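Local coordinates for protein halogenase PltM (Pseudomonas fluorescens, PDB 6BZN) that halogenates phenolic substrates with unusual versatility toward substrate and halide, and belongs to the FAD-dependent halogenases, at residues D25-G30 with N48-D53; S227-L232 with P241-K246. One frame throughout, in Å; residues are numbered along the deposited sequence.

Contact 1 (D25-G30 with N48-D53); sequences DVIIIG and NVLILD. With CA (calcium ion), chain E.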
# COMPACT_ATOMS: atom_id res chain seq x y z
N ASP A 25 7.23 9.32 -26.63
CA ASP A 25 6.48 10.34 -25.89
C ASP A 25 6.89 10.33 -24.42
O ASP A 25 7.19 11.37 -23.85
CB ASP A 25 4.97 10.11 -26.01
CG ASP A 25 4.47 10.35 -27.42
OD1 ASP A 25 4.48 11.51 -27.85
OD2 ASP A 25 4.10 9.36 -28.08
N VAL A 26 6.91 9.13 -23.83
CA VAL A 26 7.20 8.95 -22.41
C VAL A 26 8.19 7.80 -22.17
O VAL A 26 8.06 6.73 -22.76
CB VAL A 26 5.91 8.69 -21.60
CG1 VAL A 26 6.20 8.63 -20.10
CG2 VAL A 26 4.86 9.75 -21.88
N ILE A 27 9.17 8.05 -21.31
CA ILE A 27 10.02 7.01 -20.75
C ILE A 27 9.55 6.75 -19.32
O ILE A 27 9.27 7.69 -18.56
CB ILE A 27 11.51 7.39 -20.81
CG1 ILE A 27 11.99 7.33 -22.26
CG2 ILE A 27 12.36 6.46 -19.97
CD1 ILE A 27 13.27 8.09 -22.54
N ILE A 28 9.44 5.47 -18.98
CA ILE A 28 9.04 5.03 -17.65
C ILE A 28 10.18 4.20 -17.06
O ILE A 28 10.59 3.23 -17.68
CB ILE A 28 7.76 4.18 -17.69
CG1 ILE A 28 6.60 5.01 -18.24
CG2 ILE A 28 7.38 3.69 -16.29
CD1 ILE A 28 5.35 4.21 -18.53
N ILE A 29 10.69 4.61 -15.91
CA ILE A 29 11.71 3.84 -15.19
C ILE A 29 10.99 2.90 -14.22
O ILE A 29 10.25 3.36 -13.35
CB ILE A 29 12.69 4.73 -14.41
CG1 ILE A 29 13.33 5.79 -15.32
CG2 ILE A 29 13.81 3.88 -13.81
CD1 ILE A 29 13.86 6.96 -14.53
N GLY A 30 11.22 1.59 -14.37
CA GLY A 30 10.62 0.56 -13.53
C GLY A 30 9.53 -0.22 -14.25
O GLY A 30 8.61 0.36 -14.82
N ASN A 48 3.69 6.65 -27.60
CA ASN A 48 4.82 5.74 -27.78
C ASN A 48 5.59 5.74 -26.46
O ASN A 48 6.13 6.76 -26.06
CB ASN A 48 5.71 6.25 -28.93
CG ASN A 48 6.69 5.20 -29.44
OD1 ASN A 48 6.59 4.01 -29.12
ND2 ASN A 48 7.64 5.64 -30.27
N VAL A 49 5.61 4.59 -25.78
CA VAL A 49 6.15 4.49 -24.42
C VAL A 49 7.31 3.53 -24.40
O VAL A 49 7.26 2.50 -25.07
CB VAL A 49 5.04 3.99 -23.48
CG1 VAL A 49 5.58 3.73 -22.10
CG2 VAL A 49 3.90 5.01 -23.44
N LEU A 50 8.35 3.87 -23.63
CA LEU A 50 9.49 3.00 -23.40
C LEU A 50 9.64 2.79 -21.90
O LEU A 50 9.81 3.77 -21.14
CB LEU A 50 10.78 3.62 -23.93
CG LEU A 50 12.05 2.80 -23.69
CD1 LEU A 50 11.94 1.41 -24.32
CD2 LEU A 50 13.27 3.54 -24.22
N ILE A 51 9.57 1.53 -21.49
CA ILE A 51 9.78 1.15 -20.11
C ILE A 51 11.19 0.60 -19.96
O ILE A 51 11.57 -0.33 -20.67
CB ILE A 51 8.75 0.08 -19.67
CG1 ILE A 51 7.34 0.62 -19.83
CG2 ILE A 51 9.00 -0.36 -18.23
CD1 ILE A 51 6.26 -0.42 -19.62
N LEU A 52 11.95 1.17 -19.03
CA LEU A 52 13.34 0.77 -18.75
C LEU A 52 13.44 0.19 -17.37
O LEU A 52 12.90 0.77 -16.45
CB LEU A 52 14.24 2.00 -18.80
CG LEU A 52 14.31 2.73 -20.13
CD1 LEU A 52 15.17 3.98 -19.99
CD2 LEU A 52 14.82 1.82 -21.25
N ASP A 53 14.14 -0.93 -17.21
CA ASP A 53 14.37 -1.49 -15.87
C ASP A 53 15.75 -2.12 -15.80
O ASP A 53 16.15 -2.84 -16.72
CB ASP A 53 13.31 -2.56 -15.54
CG ASP A 53 13.15 -2.80 -14.03
OD1 ASP A 53 14.13 -2.60 -13.26
OD2 ASP A 53 12.03 -3.17 -13.61
CA CA E . 3.94 10.42 -30.14
O HOH W 1 6.28 10.59 -29.99
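Strands 26-29 and 49-52 pair in parallel, their axes 4.7 Å apart at an angle of 20°. Four backbone hydrogen bonds run from Val26 to Gly30, the last just past the strand, Gly30 N to Leu52 O at 2.8 Å and nearly straight (178°). At the start of the pair the carboxylate of Asp25 does two jobs. Its OD1 and OD2 both bind a calcium ion, with OD2 nearer at 2.3 Å. The same OD2 accepts from Asn48 N at 2.8 Å through its anti lone pair, pointing away from OD1. CG of Asp25 lies beside the backbone N (chi1 -67°), which brings the carboxylate to the amide of Asn48. Asn48 O in return takes the N-H of Asp25 and, weakly, that of Val26. On one face of the sheet Ile28 CD1 meets Val49 CG1 at 3.6 Å. On the other, Ile27 CG2 meets Leu52 CD1 at 3.7 Å. At the far end Asp53 OD2 is hydrogen-bonded to Ser31 OG and forms a salt bridge with Arg59. Asp53 and Arg59 both bind FAD in this protein, though no FAD is bound here. With helix 33-44 between the strands, this is the opening beta-alpha-beta unit of a Rossmann-type FAD-binding fold.

Contact 2 (S227-L232 with P241-K246); sequences SYEDAL and PIELFK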
# COMPACT_ATOMS: atom_id res chain seq x y z
N SER A 227 -1.56 -22.09 10.06
CA SER A 227 -2.66 -21.15 10.11
C SER A 227 -2.88 -20.67 11.55
O SER A 227 -2.61 -21.40 12.50
CB SER A 227 -3.94 -21.80 9.58
OG SER A 227 -4.48 -22.72 10.52
N TYR A 228 -3.41 -19.46 11.70
CA TYR A 228 -3.76 -18.95 13.03
C TYR A 228 -4.69 -19.95 13.77
O TYR A 228 -4.50 -20.21 14.95
CB TYR A 228 -4.45 -17.60 12.95
CG TYR A 228 -4.76 -17.06 14.33
CD1 TYR A 228 -5.94 -17.42 14.99
CD2 TYR A 228 -3.84 -16.27 15.00
CE1 TYR A 228 -6.21 -16.96 16.26
CE2 TYR A 228 -4.09 -15.80 16.27
CZ TYR A 228 -5.27 -16.16 16.91
OH TYR A 228 -5.53 -15.71 18.17
N GLU A 229 -5.67 -20.48 13.06
CA GLU A 229 -6.66 -21.36 13.68
C GLU A 229 -6.02 -22.66 14.20
O GLU A 229 -6.39 -23.12 15.28
CB GLU A 229 -7.82 -21.68 12.74
CG GLU A 229 -8.87 -20.59 12.61
CD GLU A 229 -8.37 -19.32 11.93
OE1 GLU A 229 -8.74 -18.22 12.40
OE2 GLU A 229 -7.62 -19.41 10.93
N ASP A 230 -5.08 -23.23 13.45
CA ASP A 230 -4.35 -24.44 13.88
C ASP A 230 -3.30 -24.15 14.95
O ASP A 230 -3.06 -24.99 15.81
CB ASP A 230 -3.65 -25.14 12.70
CG ASP A 230 -4.63 -25.81 11.75
OD1 ASP A 230 -5.76 -26.12 12.18
OD2 ASP A 230 -4.28 -26.00 10.57
N ALA A 231 -2.65 -23.00 14.87
CA ALA A 231 -1.53 -22.69 15.75
C ALA A 231 -1.98 -22.11 17.08
O ALA A 231 -1.34 -22.38 18.10
CB ALA A 231 -0.57 -21.72 15.08
N LEU A 232 -3.03 -21.29 17.08
CA LEU A 232 -3.38 -20.48 18.25
C LEU A 232 -4.80 -20.68 18.76
O LEU A 232 -4.98 -20.97 19.94
CB LEU A 232 -3.09 -19.00 17.97
CG LEU A 232 -1.59 -18.66 18.03
CD1 LEU A 232 -1.29 -17.32 17.37
CD2 LEU A 232 -1.07 -18.70 19.46
N PRO A 241 -15.72 -13.69 12.80
CA PRO A 241 -16.54 -14.05 11.65
C PRO A 241 -15.74 -14.57 10.44
O PRO A 241 -16.35 -15.14 9.53
CB PRO A 241 -17.25 -12.74 11.31
CG PRO A 241 -16.30 -11.69 11.76
CD PRO A 241 -15.64 -12.22 12.97
N ILE A 242 -14.42 -14.38 10.41
CA ILE A 242 -13.57 -14.87 9.33
C ILE A 242 -12.39 -15.63 9.90
O ILE A 242 -11.92 -15.31 11.00
CB ILE A 242 -13.05 -13.71 8.43
CG1 ILE A 242 -12.27 -12.67 9.25
CG2 ILE A 242 -14.22 -13.07 7.71
CD1 ILE A 242 -11.57 -11.62 8.41
N GLU A 243 -11.92 -16.64 9.18
CA GLU A 243 -10.68 -17.31 9.53
C GLU A 243 -9.55 -16.29 9.42
O GLU A 243 -9.42 -15.62 8.39
CB GLU A 243 -10.35 -18.46 8.58
CG GLU A 243 -11.28 -19.64 8.60
CD GLU A 243 -11.02 -20.59 7.43
OE1 GLU A 243 -9.84 -20.87 7.12
OE2 GLU A 243 -12.00 -21.03 6.81
N LEU A 244 -8.72 -16.20 10.45
CA LEU A 244 -7.57 -15.29 10.40
C LEU A 244 -6.56 -15.77 9.34
O LEU A 244 -5.85 -14.95 8.76
CB LEU A 244 -6.90 -15.12 11.75
CG LEU A 244 -7.67 -14.71 13.01
CD1 LEU A 244 -6.82 -13.78 13.87
CD2 LEU A 244 -9.02 -14.09 12.76
N PHE A 245 -6.55 -17.08 9.08
CA PHE A 245 -5.81 -17.68 7.97
C PHE A 245 -6.17 -17.04 6.62
O PHE A 245 -5.29 -16.84 5.77
CB PHE A 245 -6.10 -19.19 7.92
CG PHE A 245 -5.30 -19.96 6.89
CD1 PHE A 245 -3.92 -19.82 6.79
CD2 PHE A 245 -5.94 -20.87 6.05
CE1 PHE A 245 -3.19 -20.54 5.85
CE2 PHE A 245 -5.21 -21.61 5.10
CZ PHE A 245 -3.83 -21.45 5.03
N LYS A 246 -7.45 -16.71 6.45
CA LYS A 246 -7.97 -16.03 5.27
C LYS A 246 -8.07 -14.52 5.51
O LYS A 246 -9.06 -13.88 5.16
CB LYS A 246 -9.34 -16.61 4.89
CG LYS A 246 -9.34 -18.09 4.55
CD LYS A 246 -10.70 -18.51 4.01
CE LYS A 246 -10.80 -20.02 3.75
NZ LYS A 246 -10.03 -20.45 2.56
O HOH W 2 -8.26 -21.46 9.30
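A short helix, 228-231, packs against the loop that leads into strand 248-253, and a glutamate carboxylate gripping two successive backbone amides fastens them together. Glu229 OE1 accepts from Leu244 N at 2.8 Å, met on the syn side but 24° out of the carboxylate plane. Glu229 OE2 takes Phe245 N at 3.2 Å through its syn lone pair. The Glu229 chain is bent at chi2 (67°), which turns the carboxylate toward the loop. Water 2 donates to Glu229 OE2 and to Glu243 OE1, and so bridges two acidic side chains; donating to both, it may ease the repulsion between their like charges. Aromatic contacts lie beside this grip. Leu244 CD1 sits over the centre of the Tyr228 ring, 3.8 Å from the centroid. Leu232 CB lies over the opposite face, toward the rim, so the ring is held between two leucines. Tyr228 and Leu244 run side by side, and their CB atoms are 3.7 Å apart. Both also touch Leu126 and Leu249, on strands of the mixed sheet. Ser227 CB rests over a face of the Phe245 ring in a CH-pi contact, 3.8 Å from its centroid. Ser227 OG accepts from Asp230 N at 3.0 Å. That bond makes Ser227 the side-chain N-cap of helix 228-231, a short capped helix pinned to a neighbouring loop beside the mixed sheet.

The two contacts lie on opposite sides of the chain's centre, with centres about 43 Å apart, and share no element. Contact 1 is buried and sits within the five-stranded parallel sheet of the FAD-binding region. Contact 2 is only partly buried and lies beside the seven-stranded mixed sheet, away from the annotated sites. Their chemistry follows this difference. In contact 1 regular backbone pairing carries the join, and branched aliphatic side chains fill both faces. In contact 2 no strands pair, and a side-chain carboxylate, CH-pi contacts and a water make the join. In each, an acidic side chain accepts from backbone amides: one N-H for Asp25, two successive ones for Glu229. Of the two, Asp25 also binds a metal.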